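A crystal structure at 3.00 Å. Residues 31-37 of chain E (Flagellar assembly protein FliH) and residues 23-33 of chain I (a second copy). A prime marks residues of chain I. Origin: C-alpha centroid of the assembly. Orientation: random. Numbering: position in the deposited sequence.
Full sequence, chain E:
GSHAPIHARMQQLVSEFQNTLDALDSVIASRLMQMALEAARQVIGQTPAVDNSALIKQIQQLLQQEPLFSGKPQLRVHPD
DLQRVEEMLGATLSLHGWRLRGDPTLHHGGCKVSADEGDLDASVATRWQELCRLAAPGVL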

ATOM      1  N   ARG E  31      19.701   9.737   1.739  1.00 31.96           N
ATOM      2  CA  ARG E  31      20.955  10.025   1.061  1.00 34.27           C
ATOM      3  C   ARG E  31      22.130  10.062   2.048  1.00 32.70           C
ATOM      4  O   ARG E  31      23.233   9.611   1.732  1.00 32.66           O
ATOM      5  CB  ARG E  31      20.851  11.364   0.342  1.00 31.65           C
ATOM      6  CG  ARG E  31      22.072  11.722  -0.469  1.00 34.79           C
ATOM      7  CD  ARG E  31      22.318  10.658  -1.517  1.00 34.61           C
ATOM      8  NE  ARG E  31      23.505  10.934  -2.315  1.00 36.06           N
ATOM      9  CZ  ARG E  31      24.730  10.537  -1.987  1.00 33.67           C
ATOM     10  NH1 ARG E  31      24.939   9.854  -0.869  1.00 27.96           N
ATOM     11  NH2 ARG E  31      25.748  10.828  -2.779  1.00 37.44           N
ATOM     12  N   LEU E  32      21.902  10.609   3.237  1.00 29.64           N
ATOM     13  CA  LEU E  32      22.970  10.719   4.225  1.00 30.07           C
ATOM     14  C   LEU E  32      23.340   9.349   4.799  1.00 29.54           C
ATOM     15  O   LEU E  32      24.516   9.061   5.016  1.00 27.83           O
ATOM     16  CB  LEU E  32      22.598  11.722   5.326  1.00 39.22           C
ATOM     17  CG  LEU E  32      22.666  13.214   4.968  1.00 33.27           C
ATOM     18  CD1 LEU E  32      21.911  14.084   5.970  1.00 21.30           C
ATOM     19  CD2 LEU E  32      24.113  13.658   4.845  1.00 31.30           C
ATOM     20  N   MET E  33      22.333   8.515   5.041  1.00 31.57           N
ATOM     21  CA  MET E  33      22.546   7.121   5.417  1.00 29.91           C
ATOM     22  C   MET E  33      23.389   6.386   4.384  1.00 33.95           C
ATOM     23  O   MET E  33      24.261   5.597   4.736  1.00 32.02           O
ATOM     24  CB  MET E  33      21.211   6.400   5.524  1.00 31.03           C
ATOM     25  CG  MET E  33      20.209   7.084   6.410  1.00 36.59           C
ATOM     26  SD  MET E  33      18.730   6.088   6.550  1.00 41.11           S
ATOM     27  CE  MET E  33      17.766   7.130   7.638  1.00 48.31           C
ATOM     28  N   GLN E  34      23.103   6.624   3.107  1.00 34.19           N
ATOM     29  CA  GLN E  34      23.823   5.946   2.042  0.85 31.54           C
ATOM     30  C   GLN E  34      25.304   6.242   2.156  1.00 30.43           C
ATOM     31  O   GLN E  34      26.129   5.373   1.895  0.90 35.63           O
ATOM     32  CB  GLN E  34      23.307   6.358   0.657  1.00 30.85           C
ATOM     33  CG  GLN E  34      22.033   5.646   0.211  1.00 35.96           C
ATOM     34  CD  GLN E  34      21.557   6.095  -1.161  1.00 39.43           C
ATOM     35  OE1 GLN E  34      21.970   7.143  -1.661  1.00 36.13           O
ATOM     36  NE2 GLN E  34      20.686   5.304  -1.777  1.00 32.37           N
ATOM     37  N   MET E  35      25.636   7.469   2.548  1.00 24.92           N
ATOM     38  CA  MET E  35      27.032   7.869   2.663  1.00 20.65           C
ATOM     39  C   MET E  35      27.711   7.063   3.751  1.00 27.26           C
ATOM     40  O   MET E  35      28.753   6.466   3.516  1.00 33.13           O
ATOM     41  CB  MET E  35      27.159   9.366   2.935  1.00 26.97           C
ATOM     42  CG  MET E  35      26.631  10.249   1.813  1.00 32.90           C
ATOM     43  SD  MET E  35      26.974  11.998   2.081  1.00 23.74           S
ATOM     44  CE  MET E  35      26.382  12.680   0.538  1.00 33.67           C
ATOM     45  N   ALA E  36      27.110   7.022   4.934  1.00 28.88           N
ATOM     46  CA  ALA E  36      27.648   6.218   6.030  1.00 25.66           C
ATOM     47  C   ALA E  36      27.715   4.734   5.672  1.00 28.94           C
ATOM     48  O   ALA E  36      28.636   4.038   6.081  1.00 30.20           O
ATOM     49  CB  ALA E  36      26.839   6.424   7.298  1.00 25.49           C
ATOM     50  N   LEU E  37      26.734   4.244   4.922  1.00 32.91           N
ATOM     51  CA  LEU E  37      26.712   2.836   4.534  1.00 34.56           C
ATOM     52  C   LEU E  37      27.874   2.484   3.612  1.00 33.98           C
ATOM     53  O   LEU E  37      28.538   1.467   3.803  1.00 35.95           O
ATOM     54  CB  LEU E  37      25.377   2.461   3.892  1.00 28.26           C
ATOM     55  CG  LEU E  37      24.241   2.228   4.882  1.00 36.68           C
ATOM     56  CD1 LEU E  37      22.970   1.811   4.163  1.00 38.48           C
ATOM     57  CD2 LEU E  37      24.635   1.179   5.897  1.00 31.56           C
TER
ATOM     58  N   ALA I  23      24.556  23.700   7.962  1.00 55.83           N
ATOM     59  CA  ALA I  23      24.905  23.107   9.250  1.00 53.88           C
ATOM     60  C   ALA I  23      25.452  21.692   9.091  1.00 57.77           C
ATOM     61  O   ALA I  23      26.266  21.242   9.900  1.00 58.71           O
ATOM     62  CB  ALA I  23      23.714  23.110  10.187  1.00 55.76           C
ATOM     63  N   LEU I  24      25.007  20.994   8.050  1.00 53.80           N
ATOM     64  CA  LEU I  24      25.486  19.642   7.785  1.00 54.93           C
ATOM     65  C   LEU I  24      27.006  19.557   7.816  1.00 59.85           C
ATOM     66  O   LEU I  24      27.571  18.673   8.454  1.00 65.31           O
ATOM     67  CB  LEU I  24      24.986  19.127   6.434  1.00 47.22           C
ATOM     68  CG  LEU I  24      23.579  18.546   6.326  1.00 45.27           C
ATOM     69  CD1 LEU I  24      23.445  17.823   5.002  1.00 38.56           C
ATOM     70  CD2 LEU I  24      23.271  17.605   7.473  1.00 39.33           C
ATOM     71  N   ASP I  25      27.668  20.483   7.134  1.00 59.22           N
ATOM     72  CA  ASP I  25      29.104  20.352   6.929  1.00 67.46           C
ATOM     73  C   ASP I  25      29.884  20.275   8.242  1.00 59.58           C
ATOM     74  O   ASP I  25      30.765  19.433   8.392  1.00 63.19           O
ATOM     75  CB  ASP I  25      29.630  21.451   5.998  1.00 84.44           C
ATOM     76  CG  ASP I  25      29.139  21.277   4.564  1.00 89.67           C
ATOM     77  OD1 ASP I  25      28.925  20.117   4.149  1.00 80.73           O
ATOM     78  OD2 ASP I  25      28.962  22.291   3.853  1.00 93.03           O
ATOM     79  N   SER I  26      29.528  21.114   9.205  1.00 57.23           N
ATOM     80  CA  SER I  26      30.211  21.114  10.498  1.00 60.67           C
ATOM     81  C   SER I  26      29.864  19.908  11.368  1.00 62.07           C
ATOM     82  O   SER I  26      30.733  19.335  12.022  1.00 65.98           O
ATOM     83  CB  SER I  26      29.896  22.400  11.265  1.00 61.93           C
ATOM     84  OG  SER I  26      28.497  22.610  11.353  1.00 58.07           O
ATOM     85  N   VAL I  27      28.580  19.565  11.417  1.00 62.62           N
ATOM     86  CA  VAL I  27      28.098  18.557  12.353  1.00 54.13           C
ATOM     87  C   VAL I  27      27.851  17.138  11.810  1.00 49.97           C
ATOM     88  O   VAL I  27      27.607  16.220  12.584  1.00 43.37           O
ATOM     89  CB  VAL I  27      26.793  19.062  12.997  1.00 56.87           C
ATOM     90  CG1 VAL I  27      25.630  18.896  12.030  1.00 51.44           C
ATOM     91  CG2 VAL I  27      26.523  18.352  14.304  1.00 54.11           C
ATOM     92  N   ILE I  28      27.926  16.938  10.498  1.00 52.62           N
ATOM     93  CA  ILE I  28      27.458  15.661   9.943  1.00 45.94           C
ATOM     94  C   ILE I  28      28.495  14.562   9.679  1.00 41.26           C
ATOM     95  O   ILE I  28      28.131  13.420   9.416  1.00 41.32           O
ATOM     96  CB  ILE I  28      26.609  15.869   8.677  1.00 47.52           C
ATOM     97  CG1 ILE I  28      25.456  14.866   8.655  1.00 39.82           C
ATOM     98  CG2 ILE I  28      27.477  15.781   7.428  1.00 51.78           C
ATOM     99  CD1 ILE I  28      24.497  15.031   9.817  1.00 34.83           C
ATOM    100  N   ALA I  29      29.775  14.897   9.754  1.00 45.28           N
ATOM    101  CA  ALA I  29      30.818  13.921   9.455  1.00 42.80           C
ATOM    102  C   ALA I  29      30.919  12.873  10.549  1.00 37.78           C
ATOM    103  O   ALA I  29      30.877  11.680  10.276  1.00 36.79           O
ATOM    104  CB  ALA I  29      32.158  14.613   9.258  1.00 56.68           C
ATOM    105  N   SER I  30      31.068  13.330  11.787  1.00 47.09           N
ATOM    106  CA  SER I  30      31.198  12.436  12.932  1.00 43.90           C
ATOM    107  C   SER I  30      29.944  11.593  13.111  1.00 35.65           C
ATOM    108  O   SER I  30      30.005  10.467  13.584  1.00 32.68           O
ATOM    109  CB  SER I  30      31.465  13.235  14.209  1.00 45.91           C
ATOM    110  OG  SER I  30      30.358  14.056  14.542  1.00 46.33           O
ATOM    111  N   ARG I  31      28.802  12.152  12.730  1.00 40.95           N
ATOM    112  CA  ARG I  31      27.527  11.476  12.901  1.00 35.51           C
ATOM    113  C   ARG I  31      27.447  10.285  11.966  1.00 38.56           C
ATOM    114  O   ARG I  31      26.984   9.205  12.352  1.00 36.34           O
ATOM    115  CB  ARG I  31      26.376  12.438  12.615  1.00 31.79           C
ATOM    116  CG  ARG I  31      25.030  11.853  12.946  1.00 35.81           C
ATOM    117  CD  ARG I  31      25.072  11.218  14.317  1.00 42.10           C
ATOM    118  NE  ARG I  31      23.854  10.480  14.625  1.00 41.90           N
ATOM    119  CZ  ARG I  31      23.670   9.201  14.322  1.00 38.79           C
ATOM    120  NH1 ARG I  31      24.618   8.527  13.690  1.00 45.63           N
ATOM    121  NH2 ARG I  31      22.540   8.595  14.644  1.00 45.80           N
ATOM    122  N   LEU I  32      27.905  10.494  10.735  1.00 32.80           N
ATOM    123  CA  LEU I  32      27.874   9.454   9.720  1.00 28.64           C
ATOM    124  C   LEU I  32      28.910   8.374  10.010  1.00 35.46           C
ATOM    125  O   LEU I  32      28.725   7.214   9.653  1.00 39.49           O
ATOM    126  CB  LEU I  32      28.079  10.055   8.337  1.00 26.06           C
ATOM    127  CG  LEU I  32      26.964  11.000   7.906  1.00 30.83           C
ATOM    128  CD1 LEU I  32      27.295  11.693   6.590  1.00 34.40           C
ATOM    129  CD2 LEU I  32      25.663  10.224   7.799  1.00 36.80           C
ATOM    130  N   MET I  33      29.999   8.759  10.669  1.00 34.32           N
ATOM    131  CA  MET I  33      31.004   7.803  11.115  1.00 34.52           C
ATOM    132  C   MET I  33      30.427   6.840  12.144  1.00 37.64           C
ATOM    133  O   MET I  33      30.528   5.624  11.995  1.00 35.99           O
ATOM    134  CB  MET I  33      32.197   8.528  11.734  1.00 38.50           C
ATOM    135  CG  MET I  33      33.187   7.594  12.419  1.00 48.01           C
ATOM    136  SD  MET I  33      34.210   8.404  13.665  1.00 77.18           S
ATOM    137  CE  MET I  33      33.013   8.669  14.976  1.00 47.93           C
TER

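Two copies of FliH meet here through helices that cross at 63° between their N-to-C directions, the axis of helix 31-37 passing 9.3 Å from that of helix 29-33 of the second copy. The contact is small, 267 Å² summed over both sides; the side-chain pairs are all apolar, two methyls also touch backbone carbonyl oxygens, and no hydrogen bond joins the stretches. The backbones come nearest where Ala36 faces Leu32′, their CA atoms 4.9 Å apart. A methyl is all that Ala36 places in this gap, and it fits tightly: its CB lies 3.1 Å from the backbone O of Leu32′ and 4.0 Å from Leu32′ CB.

Leu32′ is the most covered residue of the contact. With chi1 at -64° (m) and chi2 at 174° (t), the rotamer common for leucine in helices, its branched end reaches the near side of the facing helix. Leu32′ CD2 stops 3.2 Å from the backbone O of Leu32, an oxygen that also accepts the helical hydrogen bond from Ala36 N (3.3 Å); the methyl therefore packs beside a carbonyl already engaged within its own helix. Leu32′ CD1 lies 4.1 Å from Leu32 CD2 and 4.3 Å from Met35 CB.

Leu32 adopts the same m, t combination (-75°, 164°). Leu32 of each copy thus has the same m, t rotamer and points its CA-to-CB bond toward the other copy, though their neighbours differ. Besides meeting Leu32′, Leu32 reaches back along the second stretch: Leu32 CD2 lies 4.2 Å from Ile28′ CG1. Leu24′, also m, t, meets both methyls of Leu32: Leu24′ CD2 is 4.1 Å from Leu32 CD1 and Leu24′ CD1 is 4.2 Å from Leu32 CD2. Ile28′ has a chi1 of -142°, between wells, with chi2 at 62° (p); at 3.00 Å such a departure deserves caution. Leu24′, Ile28′ and Leu32′ are spaced four residues apart, the hydrogen bonds Ile28′ N to Leu24′ O (2.7 Å) and Leu32′ N to Ile28′ O (3.2 Å) link them in succession, and all three point their CA-to-CB bonds toward chain E.

Met35 starts toward the partner but does not finish there. Its chi angles of -64°, -173° and 175° (m, t, t) extend the chain, and its end leads away, leaving CB as its closest atom to Leu32′. Met33, Gln34 and Leu37 point their CA-to-CB bonds away from the second copy, as does Met33′ from the first. On the second copy, Ser26′ takes chi1 at 53° (p), which lets Ser26′ OG donate to Ala23′ O (3.0 Å) within its own helix.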